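Local coordinates for protein sulfhydryl oxidase 1 (Homo sapiens, PDB 3LLK) that catalyses the oxidation of thiols to disulfides with molecular oxygen, using a bound flavin-adenine dinucleotide as cofactor, at residues 12-16 with 253-257; 19-23 with 56-62; 131-135 with 246-252. All coordinates share one frame; numbering follows the deposited sequence.

Contact 1. Residues 12-16 with 253-257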
loop_
_atom_site.group_PDB
_atom_site.type_symbol
_atom_site.label_atom_id
_atom_site.label_comp_id
_atom_site.label_asym_id
_atom_site.label_seq_id
_atom_site.Cartn_x
_atom_site.Cartn_y
_atom_site.Cartn_z
ATOM N N SER A 12 16.751 -3.167 -1.469
ATOM C CA SER A 12 16.745 -2.537 -0.151
ATOM C C SER A 12 16.179 -1.125 -0.189
ATOM O O SER A 12 16.037 -0.484 0.845
ATOM C CB SER A 12 18.162 -2.483 0.418
ATOM O OG SER A 12 18.929 -1.495 -0.251
ATOM N N LYS A 13 15.857 -0.638 -1.380
ATOM C CA LYS A 13 15.337 0.715 -1.514
ATOM C C LYS A 13 13.860 0.757 -1.887
ATOM O O LYS A 13 13.232 -0.265 -2.140
ATOM C CB LYS A 13 16.139 1.488 -2.571
ATOM C CG LYS A 13 17.645 1.557 -2.311
ATOM C CD LYS A 13 17.961 2.250 -0.996
ATOM C CE LYS A 13 19.450 2.149 -0.679
ATOM N NZ LYS A 13 19.776 2.559 0.719
ATOM N N ILE A 14 13.325 1.968 -1.901
ATOM C CA ILE A 14 11.944 2.216 -2.272
ATOM C C ILE A 14 12.084 3.213 -3.410
ATOM O O ILE A 14 12.847 4.168 -3.294
ATOM C CB ILE A 14 11.155 2.889 -1.121
ATOM C CG1 ILE A 14 11.196 2.013 0.134
ATOM C CG2 ILE A 14 9.730 3.171 -1.560
ATOM C CD1 ILE A 14 10.798 0.582 -0.090
ATOM N N TYR A 15 11.377 2.988 -4.511
ATOM C CA TYR A 15 11.446 3.909 -5.637
ATOM C C TYR A 15 10.196 4.765 -5.681
ATOM O O TYR A 15 9.077 4.250 -5.665
ATOM C CB TYR A 15 11.615 3.131 -6.945
ATOM C CG TYR A 15 12.977 2.493 -7.051
ATOM C CD1 TYR A 15 14.076 3.220 -7.524
ATOM C CD2 TYR A 15 13.190 1.192 -6.599
ATOM C CE1 TYR A 15 15.353 2.663 -7.537
ATOM C CE2 TYR A 15 14.461 0.631 -6.605
ATOM C CZ TYR A 15 15.534 1.370 -7.074
ATOM O OH TYR A 15 16.783 0.810 -7.070
ATOM N N MET A 16 10.385 6.078 -5.722
ATOM C CA MET A 16 9.249 6.981 -5.747
ATOM C C MET A 16 8.339 6.655 -6.933
ATOM O O MET A 16 7.122 6.844 -6.860
ATOM C CB MET A 16 9.720 8.439 -5.824
ATOM C CG MET A 16 8.599 9.455 -5.586
ATOM S SD MET A 16 7.881 9.388 -3.893
ATOM C CE MET A 16 8.929 10.543 -3.039
ATOM N N SER A 253 13.788 8.756 3.752
ATOM C CA SER A 253 15.211 8.763 3.411
ATOM C C SER A 253 15.620 7.558 2.577
ATOM O O SER A 253 16.627 7.604 1.868
ATOM C CB SER A 253 16.079 8.829 4.677
ATOM O OG SER A 253 15.917 7.677 5.491
ATOM N N ASN A 254 14.838 6.487 2.649
ATOM C CA ASN A 254 15.136 5.279 1.892
ATOM C C ASN A 254 14.463 5.267 0.517
ATOM O O ASN A 254 14.456 4.242 -0.172
ATOM C CB ASN A 254 14.707 4.043 2.693
ATOM C CG ASN A 254 15.378 2.781 2.206
ATOM O OD1 ASN A 254 16.574 2.790 1.916
ATOM N ND2 ASN A 254 14.624 1.684 2.126
ATOM N N ILE A 255 13.893 6.399 0.117
ATOM C CA ILE A 255 13.242 6.477 -1.187
ATOM C C ILE A 255 14.188 7.053 -2.226
ATOM O O ILE A 255 14.848 8.068 -1.985
ATOM C CB ILE A 255 11.990 7.386 -1.174
ATOM C CG1 ILE A 255 10.944 6.858 -0.195
ATOM C CG2 ILE A 255 11.369 7.428 -2.566
ATOM C CD1 ILE A 255 9.717 7.746 -0.125
ATOM N N ILE A 256 14.247 6.407 -3.384
ATOM C CA ILE A 256 15.085 6.877 -4.476
ATOM C C ILE A 256 14.177 7.658 -5.422
ATOM O O ILE A 256 13.197 7.119 -5.955
ATOM C CB ILE A 256 15.745 5.692 -5.211
ATOM C CG1 ILE A 256 16.766 5.027 -4.285
ATOM C CG2 ILE A 256 16.400 6.163 -6.503
ATOM C CD1 ILE A 256 17.396 3.798 -4.866
ATOM N N LEU A 257 14.505 8.937 -5.597
ATOM C CA LEU A 257 13.751 9.864 -6.444
ATOM C C LEU A 257 13.916 9.676 -7.953
ATOM O O LEU A 257 12.895 9.807 -8.662
ATOM C CB LEU A 257 14.110 11.305 -6.075
ATOM C CG LEU A 257 13.702 11.727 -4.662
ATOM C CD1 LEU A 257 14.249 13.108 -4.348
ATOM C CD2 LEU A 257 12.180 11.710 -4.555
HETATM O O HOH W 1 17.623 0.503 2.783
#

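Contact 2. Residues 19-23 with 56-62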
loop_
_atom_site.group_PDB
_atom_site.type_symbol
_atom_site.label_atom_id
_atom_site.label_comp_id
_atom_site.label_asym_id
_atom_site.label_seq_id
_atom_site.Cartn_x
_atom_site.Cartn_y
_atom_site.Cartn_z
ATOM N N LEU A 19 5.689 4.186 -6.007
ATOM C CA LEU A 19 4.660 4.790 -5.171
ATOM C C LEU A 19 3.707 5.693 -5.959
ATOM O O LEU A 19 2.490 5.602 -5.794
ATOM C CB LEU A 19 5.304 5.571 -4.011
ATOM C CG LEU A 19 6.125 4.733 -3.017
ATOM C CD1 LEU A 19 6.900 5.647 -2.065
ATOM C CD2 LEU A 19 5.194 3.813 -2.229
ATOM N N GLU A 20 4.250 6.564 -6.805
ATOM C CA GLU A 20 3.407 7.455 -7.599
ATOM C C GLU A 20 2.582 6.679 -8.636
ATOM O O GLU A 20 1.456 7.064 -8.953
ATOM C CB GLU A 20 4.256 8.525 -8.295
ATOM C CG GLU A 20 5.070 9.371 -7.319
ATOM C CD GLU A 20 5.729 10.580 -7.967
ATOM O OE1 GLU A 20 6.095 10.510 -9.162
ATOM O OE2 GLU A 20 5.897 11.599 -7.270
ATOM N N SER A 21 3.141 5.594 -9.162
ATOM C CA SER A 21 2.417 4.778 -10.131
ATOM C C SER A 21 1.246 4.106 -9.428
ATOM O O SER A 21 0.167 3.965 -10.005
ATOM C CB SER A 21 3.332 3.716 -10.753
ATOM O OG SER A 21 4.265 4.300 -11.650
ATOM N N ALA A 22 1.464 3.686 -8.180
ATOM C CA ALA A 22 0.403 3.063 -7.400
ATOM C C ALA A 22 -0.747 4.069 -7.277
ATOM O O ALA A 22 -1.902 3.741 -7.555
ATOM C CB ALA A 22 0.928 2.664 -6.005
ATOM N N LEU A 23 -0.434 5.296 -6.867
ATOM C CA LEU A 23 -1.462 6.336 -6.753
ATOM C C LEU A 23 -2.200 6.523 -8.083
ATOM O O LEU A 23 -3.429 6.605 -8.128
ATOM C CB LEU A 23 -0.838 7.678 -6.352
ATOM C CG LEU A 23 -0.230 7.829 -4.948
ATOM C CD1 LEU A 23 0.200 9.279 -4.750
ATOM C CD2 LEU A 23 -1.250 7.434 -3.891
ATOM N N PHE A 56 1.115 9.858 2.869
ATOM C CA PHE A 56 1.902 9.520 1.692
ATOM C C PHE A 56 3.151 10.400 1.702
ATOM O O PHE A 56 3.054 11.613 1.877
ATOM C CB PHE A 56 1.108 9.755 0.409
ATOM C CG PHE A 56 1.843 9.333 -0.831
ATOM C CD1 PHE A 56 2.626 10.245 -1.538
ATOM C CD2 PHE A 56 1.768 8.019 -1.286
ATOM C CE1 PHE A 56 3.329 9.854 -2.689
ATOM C CE2 PHE A 56 2.467 7.606 -2.442
ATOM C CZ PHE A 56 3.247 8.527 -3.142
ATOM N N PRO A 57 4.342 9.797 1.511
ATOM C CA PRO A 57 5.619 10.534 1.506
ATOM C C PRO A 57 5.873 11.247 0.177
ATOM O O PRO A 57 6.909 11.052 -0.450
ATOM C CB PRO A 57 6.640 9.431 1.762
ATOM C CG PRO A 57 6.065 8.286 0.955
ATOM C CD PRO A 57 4.563 8.356 1.265
ATOM N N GLY A 58 4.934 12.090 -0.236
ATOM C CA GLY A 58 5.062 12.751 -1.516
ATOM C C GLY A 58 5.876 14.021 -1.629
ATOM O O GLY A 58 6.113 14.728 -0.649
ATOM N N ARG A 59 6.321 14.292 -2.853
ATOM C CA ARG A 59 7.068 15.502 -3.138
ATOM C C ARG A 59 6.012 16.595 -3.025
ATOM O O ARG A 59 4.811 16.301 -3.030
ATOM C CB ARG A 59 7.635 15.475 -4.559
ATOM C CG ARG A 59 8.508 14.280 -4.874
ATOM C CD ARG A 59 7.796 13.323 -5.819
ATOM N NE ARG A 59 8.086 13.577 -7.232
ATOM C CZ ARG A 59 7.755 14.683 -7.893
ATOM N NH1 ARG A 59 7.113 15.668 -7.284
ATOM N NH2 ARG A 59 8.068 14.799 -9.178
ATOM N N PRO A 60 6.439 17.868 -2.939
ATOM C CA PRO A 60 5.519 19.000 -2.820
ATOM C C PRO A 60 4.341 19.029 -3.796
ATOM O O PRO A 60 3.204 19.222 -3.382
ATOM C CB PRO A 60 6.444 20.211 -2.969
ATOM C CG PRO A 60 7.559 19.682 -3.830
ATOM C CD PRO A 60 7.810 18.340 -3.200
ATOM N N LEU A 61 4.599 18.848 -5.085
ATOM C CA LEU A 61 3.505 18.865 -6.053
ATOM C C LEU A 61 2.496 17.742 -5.799
ATOM O O LEU A 61 1.287 17.948 -5.913
ATOM C CB LEU A 61 4.043 18.741 -7.481
ATOM C CG LEU A 61 4.436 20.021 -8.217
ATOM C CD1 LEU A 61 5.030 19.662 -9.573
ATOM C CD2 LEU A 61 3.210 20.910 -8.380
ATOM N N VAL A 62 3.000 16.557 -5.463
ATOM C CA VAL A 62 2.139 15.405 -5.208
ATOM C C VAL A 62 1.348 15.572 -3.911
ATOM O O VAL A 62 0.161 15.252 -3.855
ATOM C CB VAL A 62 2.963 14.090 -5.168
ATOM C CG1 VAL A 62 2.087 12.917 -4.718
ATOM C CG2 VAL A 62 3.526 13.799 -6.550
HETATM O O HOH W 2 5.752 11.585 -4.390
HETATM O O HOH W 3 8.654 11.406 -9.009
#

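Contact 3. Residues 131-135 with 246-252. With FAD (flavin-adenine dinucleotide), chain D.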
loop_
_atom_site.group_PDB
_atom_site.type_symbol
_atom_site.label_atom_id
_atom_site.label_comp_id
_atom_site.label_asym_id
_atom_site.label_seq_id
_atom_site.Cartn_x
_atom_site.Cartn_y
_atom_site.Cartn_z
ATOM N N VAL A 131 3.920 2.669 8.491
ATOM C CA VAL A 131 5.130 3.150 9.121
ATOM C C VAL A 131 5.095 4.655 9.332
ATOM O O VAL A 131 5.488 5.137 10.389
ATOM C CB VAL A 131 6.388 2.755 8.322
ATOM C CG1 VAL A 131 7.622 3.436 8.923
ATOM C CG2 VAL A 131 6.561 1.229 8.376
ATOM N N GLN A 132 4.629 5.400 8.338
ATOM C CA GLN A 132 4.532 6.845 8.477
ATOM C C GLN A 132 3.675 7.174 9.703
ATOM O O GLN A 132 3.991 8.085 10.467
ATOM C CB GLN A 132 3.880 7.461 7.243
ATOM C CG GLN A 132 4.740 7.470 5.996
ATOM C CD GLN A 132 5.700 8.646 5.959
ATOM O OE1 GLN A 132 6.752 8.621 6.586
ATOM N NE2 GLN A 132 5.330 9.686 5.226
ATOM N N ALA A 133 2.593 6.421 9.883
ATOM C CA ALA A 133 1.677 6.638 11.005
ATOM C C ALA A 133 2.291 6.274 12.350
ATOM O O ALA A 133 1.834 6.752 13.391
ATOM C CB ALA A 133 0.392 5.823 10.802
ATOM N N ALA A 134 3.311 5.421 12.321
ATOM C CA ALA A 134 3.969 4.978 13.540
ATOM C C ALA A 134 5.139 5.877 13.919
ATOM O O ALA A 134 5.637 5.814 15.041
ATOM C CB ALA A 134 4.441 3.536 13.389
ATOM N N ARG A 135 5.595 6.693 12.979
ATOM C CA ARG A 135 6.686 7.616 13.254
ATOM C C ARG A 135 5.999 8.892 13.682
ATOM O O ARG A 135 6.303 9.977 13.192
ATOM C CB ARG A 135 7.529 7.861 12.001
ATOM C CG ARG A 135 8.782 6.991 11.926
ATOM C CD ARG A 135 9.428 7.063 10.553
ATOM N NE ARG A 135 8.520 6.581 9.518
ATOM C CZ ARG A 135 8.802 6.581 8.221
ATOM N NH1 ARG A 135 9.970 7.041 7.804
ATOM N NH2 ARG A 135 7.916 6.125 7.345
ATOM N N LEU A 246 11.778 -2.245 9.785
ATOM C CA LEU A 246 10.622 -1.760 9.028
ATOM C C LEU A 246 10.576 -0.222 9.020
ATOM O O LEU A 246 10.380 0.404 7.973
ATOM C CB LEU A 246 9.332 -2.355 9.609
ATOM C CG LEU A 246 9.141 -3.869 9.419
ATOM C CD1 LEU A 246 8.026 -4.356 10.318
ATOM C CD2 LEU A 246 8.815 -4.195 7.957
ATOM N N LYS A 247 10.784 0.388 10.183
ATOM C CA LYS A 247 10.767 1.847 10.285
ATOM C C LYS A 247 11.877 2.474 9.444
ATOM O O LYS A 247 11.709 3.561 8.890
ATOM C CB LYS A 247 10.894 2.278 11.745
ATOM C CG LYS A 247 9.644 1.998 12.586
ATOM C CD LYS A 247 9.882 2.340 14.063
ATOM C CE LYS A 247 8.674 2.039 14.942
ATOM N NZ LYS A 247 7.696 3.160 14.958
ATOM N N ALA A 248 13.005 1.780 9.337
ATOM C CA ALA A 248 14.126 2.266 8.540
ATOM C C ALA A 248 13.877 2.050 7.049
ATOM O O ALA A 248 14.144 2.930 6.231
ATOM C CB ALA A 248 15.413 1.545 8.953
ATOM N N HIS A 249 13.366 0.873 6.697
ATOM C CA HIS A 249 13.118 0.527 5.300
ATOM C C HIS A 249 12.035 1.388 4.644
ATOM O O HIS A 249 12.238 1.958 3.563
ATOM C CB HIS A 249 12.742 -0.954 5.197
ATOM C CG HIS A 249 12.576 -1.431 3.791
ATOM N ND1 HIS A 249 13.638 -1.826 3.006
ATOM C CD2 HIS A 249 11.474 -1.527 3.007
ATOM C CE1 HIS A 249 13.199 -2.145 1.802
ATOM N NE2 HIS A 249 11.890 -1.972 1.775
ATOM N N PHE A 250 10.884 1.485 5.293
ATOM C CA PHE A 250 9.789 2.288 4.758
ATOM C C PHE A 250 9.835 3.719 5.291
ATOM O O PHE A 250 8.910 4.170 5.966
ATOM C CB PHE A 250 8.449 1.635 5.115
ATOM C CG PHE A 250 8.260 0.277 4.499
ATOM C CD1 PHE A 250 8.028 0.146 3.133
ATOM C CD2 PHE A 250 8.304 -0.867 5.282
ATOM C CE1 PHE A 250 7.836 -1.114 2.554
ATOM C CE2 PHE A 250 8.112 -2.135 4.715
ATOM C CZ PHE A 250 7.879 -2.252 3.342
ATOM N N SER A 251 10.920 4.425 4.983
ATOM C CA SER A 251 11.100 5.807 5.431
ATOM C C SER A 251 11.461 6.704 4.249
ATOM O O SER A 251 12.054 6.252 3.267
ATOM C CB SER A 251 12.211 5.889 6.487
ATOM O OG SER A 251 13.477 5.647 5.899
ATOM N N PRO A 252 11.115 7.996 4.337
ATOM C CA PRO A 252 11.407 8.948 3.263
ATOM C C PRO A 252 12.866 8.958 2.815
ATOM O O PRO A 252 13.150 9.130 1.631
ATOM C CB PRO A 252 10.965 10.284 3.858
ATOM C CG PRO A 252 9.824 9.884 4.754
ATOM C CD PRO A 252 10.361 8.644 5.428
HETATM P PA FAD D . 4.945 -8.444 -3.202
HETATM O O1A FAD D . 3.997 -7.645 -4.027
HETATM O O2A FAD D . 4.509 -9.543 -2.299
HETATM O O5B FAD D . 5.857 -7.499 -2.345
HETATM C C5B FAD D . 6.146 -6.129 -2.632
HETATM C C4B FAD D . 7.521 -5.963 -2.041
HETATM O O4B FAD D . 7.290 -5.567 -0.661
HETATM C C3B FAD D . 8.735 -6.910 -2.159
HETATM O O3B FAD D . 9.476 -6.831 -3.376
HETATM C C2B FAD D . 9.436 -6.576 -0.921
HETATM O O2B FAD D . 10.348 -5.526 -1.013
HETATM C C1B FAD D . 8.350 -6.173 0.087
HETATM N N9A FAD D . 7.804 -7.155 0.971
HETATM C C8A FAD D . 7.656 -8.564 0.876
HETATM N N7A FAD D . 7.142 -9.158 1.902
HETATM C C5A FAD D . 6.929 -8.095 2.771
HETATM C C6A FAD D . 6.428 -8.098 4.086
HETATM N N6A FAD D . 6.080 -9.213 4.742
HETATM N N1A FAD D . 6.324 -6.911 4.787
HETATM C C2A FAD D . 6.753 -5.717 4.291
HETATM N N3A FAD D . 7.256 -5.706 2.982
HETATM C C4A FAD D . 7.319 -6.941 2.263
HETATM N N1 FAD D . -2.037 -12.825 -5.175
HETATM C C2 FAD D . -2.482 -14.111 -5.401
HETATM O O2 FAD D . -2.056 -14.677 -6.421
HETATM N N3 FAD D . -3.330 -14.529 -4.383
HETATM C C4 FAD D . -3.746 -13.813 -3.234
HETATM O O4 FAD D . -4.573 -14.338 -2.417
HETATM C C4X FAD D . -3.246 -12.533 -3.103
HETATM N N5 FAD D . -3.686 -11.687 -2.035
HETATM C C5X FAD D . -3.308 -10.324 -1.898
HETATM C C6 FAD D . -3.902 -9.566 -0.870
HETATM C C7 FAD D . -3.500 -8.209 -0.725
HETATM C C7M FAD D . -4.188 -7.449 0.410
HETATM C C8 FAD D . -2.525 -7.624 -1.587
HETATM C C8M FAD D . -1.944 -6.225 -1.573
HETATM C C9 FAD D . -1.986 -8.397 -2.616
HETATM C C9A FAD D . -2.355 -9.743 -2.875
HETATM N N10 FAD D . -1.913 -10.750 -3.876
HETATM C C10 FAD D . -2.360 -12.025 -4.105
HETATM C "C1'" FAD D . -0.774 -10.373 -4.652
HETATM C "C2'" FAD D . 0.591 -10.721 -4.141
HETATM O "O2'" FAD D . 0.652 -10.564 -2.701
HETATM C "C3'" FAD D . 1.769 -9.996 -4.717
HETATM O "O3'" FAD D . 1.581 -8.591 -4.596
HETATM C "C4'" FAD D . 2.272 -10.341 -6.108
HETATM O "O4'" FAD D . 2.249 -11.784 -6.323
HETATM C "C5'" FAD D . 3.550 -9.768 -6.546
HETATM O "O5'" FAD D . 4.564 -10.331 -5.710
HETATM P P FAD D . 6.002 -9.768 -5.552
HETATM O O1P FAD D . 6.823 -10.978 -5.486
HETATM O O2P FAD D . 6.375 -8.805 -6.621
HETATM O O3P FAD D . 6.108 -8.982 -4.151
#

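Contact 1. Residues 12-16 with 253-257
K13 lies across I256 and N254, crossing each at about a right angle. Its CB already presses on the I256 side chain. One atom further out, K13 CG and I256 CD1 are 3.4 Å apart, closer than two carbons normally pack. The lysine then bends at chi2 (-61°), which carries its outer half over to N254. K13 CD packs 3.3 Å from N254 OD1. CE passes the same oxygen more loosely. K13 NZ ends 3.4 Å from N254 OD1, as a weak hydrogen bond.

The N254 amide is held at both ends. N254 ND2 donates to S12 O over 2.9 Å, close to straight and in the plane of both groups. ND2 also binds H249 O. A water donates to N254 OD1 and to S12 O, so it bridges the same two residues.

Beyond this, the backbones form a two-stranded parallel sheet, with I14 beside I255 and Y15 beside I256. It joins the N-terminal part of the chain to L257, the last modelled residue. I14 N donates to N254 O, and I256 N to I14 O. M16 N reaches I256 O at 3.0 Å, with an almost linear N-H...O angle of 174°. I14 O also receives a CA-H contact from I255.

I14 and I255 share one face and both touch L19 of helix 16-30. On the other face Y15 and I256 run side by side, with Y15 CE1 3.5 Å from I256 CD1. The Y15 hydroxyl bonds to D10 N. At the far end M16 CE rests 3.8 Å from L257 CD2.

Contact 2. Residues 19-23 with 56-62
Helix 16-30 packs on the turn that joins helices 39-55 and 60-75, and E20 and G58 have the nearest CA atoms, 8.2 Å apart. F56 is where the chain leaves the helical path, P57 centres an inverse gamma turn, and R59 sits at the N-cap of the next helix. Both segments lie within the FAD-dependent sulfhydryl oxidase region.

F56 fills the middle. With CG anti to the backbone N (chi1 -176°), its ring reaches helix 16-30. L23 CD1 makes a CH-pi contact over one face of the F56 ring, 3.6 Å from its centroid. P57 CD lies over the opposite face. L19 CB meets F56 CZ at 3.7 Å. With an alanine in place of F56, a gap would probably open between L19, L23 and P57, and the L23 methyl would lose its aromatic partner.

E20 and R59 form the polar border. E20 OE2 and R59 NE make a salt bridge at 3.0 Å. The carboxylate oxygen sits off the plane of the guanidinium and no N-H points at it, so only charge holds the pair. One water joins E20 OE2 to R59 N. A second donates to E20 OE1 and accepts from R59 NE, 2.9 Å from that nitrogen.

Contact 3. Residues 131-135 with 246-252
V131 fits its two methyls against the end of helix 239-249. CG1 is anti to the backbone N (chi1 173°) and points at the turn, where V131 CG1 lies 3.3 Å from F250 O. The same methyl also touches K247 CA. The other branch, V131 CG2, packs 3.8 Å from F250 CB.

K247 runs out extended and bends only at its last torsion. This brings K247 NZ to 3.6 Å from A134 CB. The ammonium group is hydrogen-bonded to N186 of helix 185-203, so it ties in a third helix.

R135 folds back over V131. R135 NE makes a weak but straight bond to V131 O, at 3.5 Å. The side chain is poorly ordered, and the placing of its terminal nitrogens against K247 O, S251 and P252 is doubtful.

F250 centres an inverse gamma turn. Its ring has H249 over one face and the adenine of FAD at its edge, with F250 CZ 3.5 Å from FAD N3A. No hydrogen bond crosses between the two segments. The V131 methyls and the chains of K247 and R135 therefore hold them by packing, beside an aromatic residue of the cofactor pocket, while the polar end of K247 is used on N186.

The three contacts lie close together, with centres about 12 Å apart for contact 1 to either of the others and about 15 Å for contacts 2 and 3. Contact 1 joins segments near the two ends of the modelled chain. Between them, contact 2 comes first along the chain and contact 3 after it. Strand 14-15 leads into helix 16-30 of contact 2. Helix 239-249 of contact 3 leads to strand 255-256. P57 touches both I255 and Q132, so helix 118-134 packs on the turn of contact 2. I14 and N254 both meet H249. The small sheet thus brings the N-terminal region beside the part of the chain holding F250 of the FAD pocket.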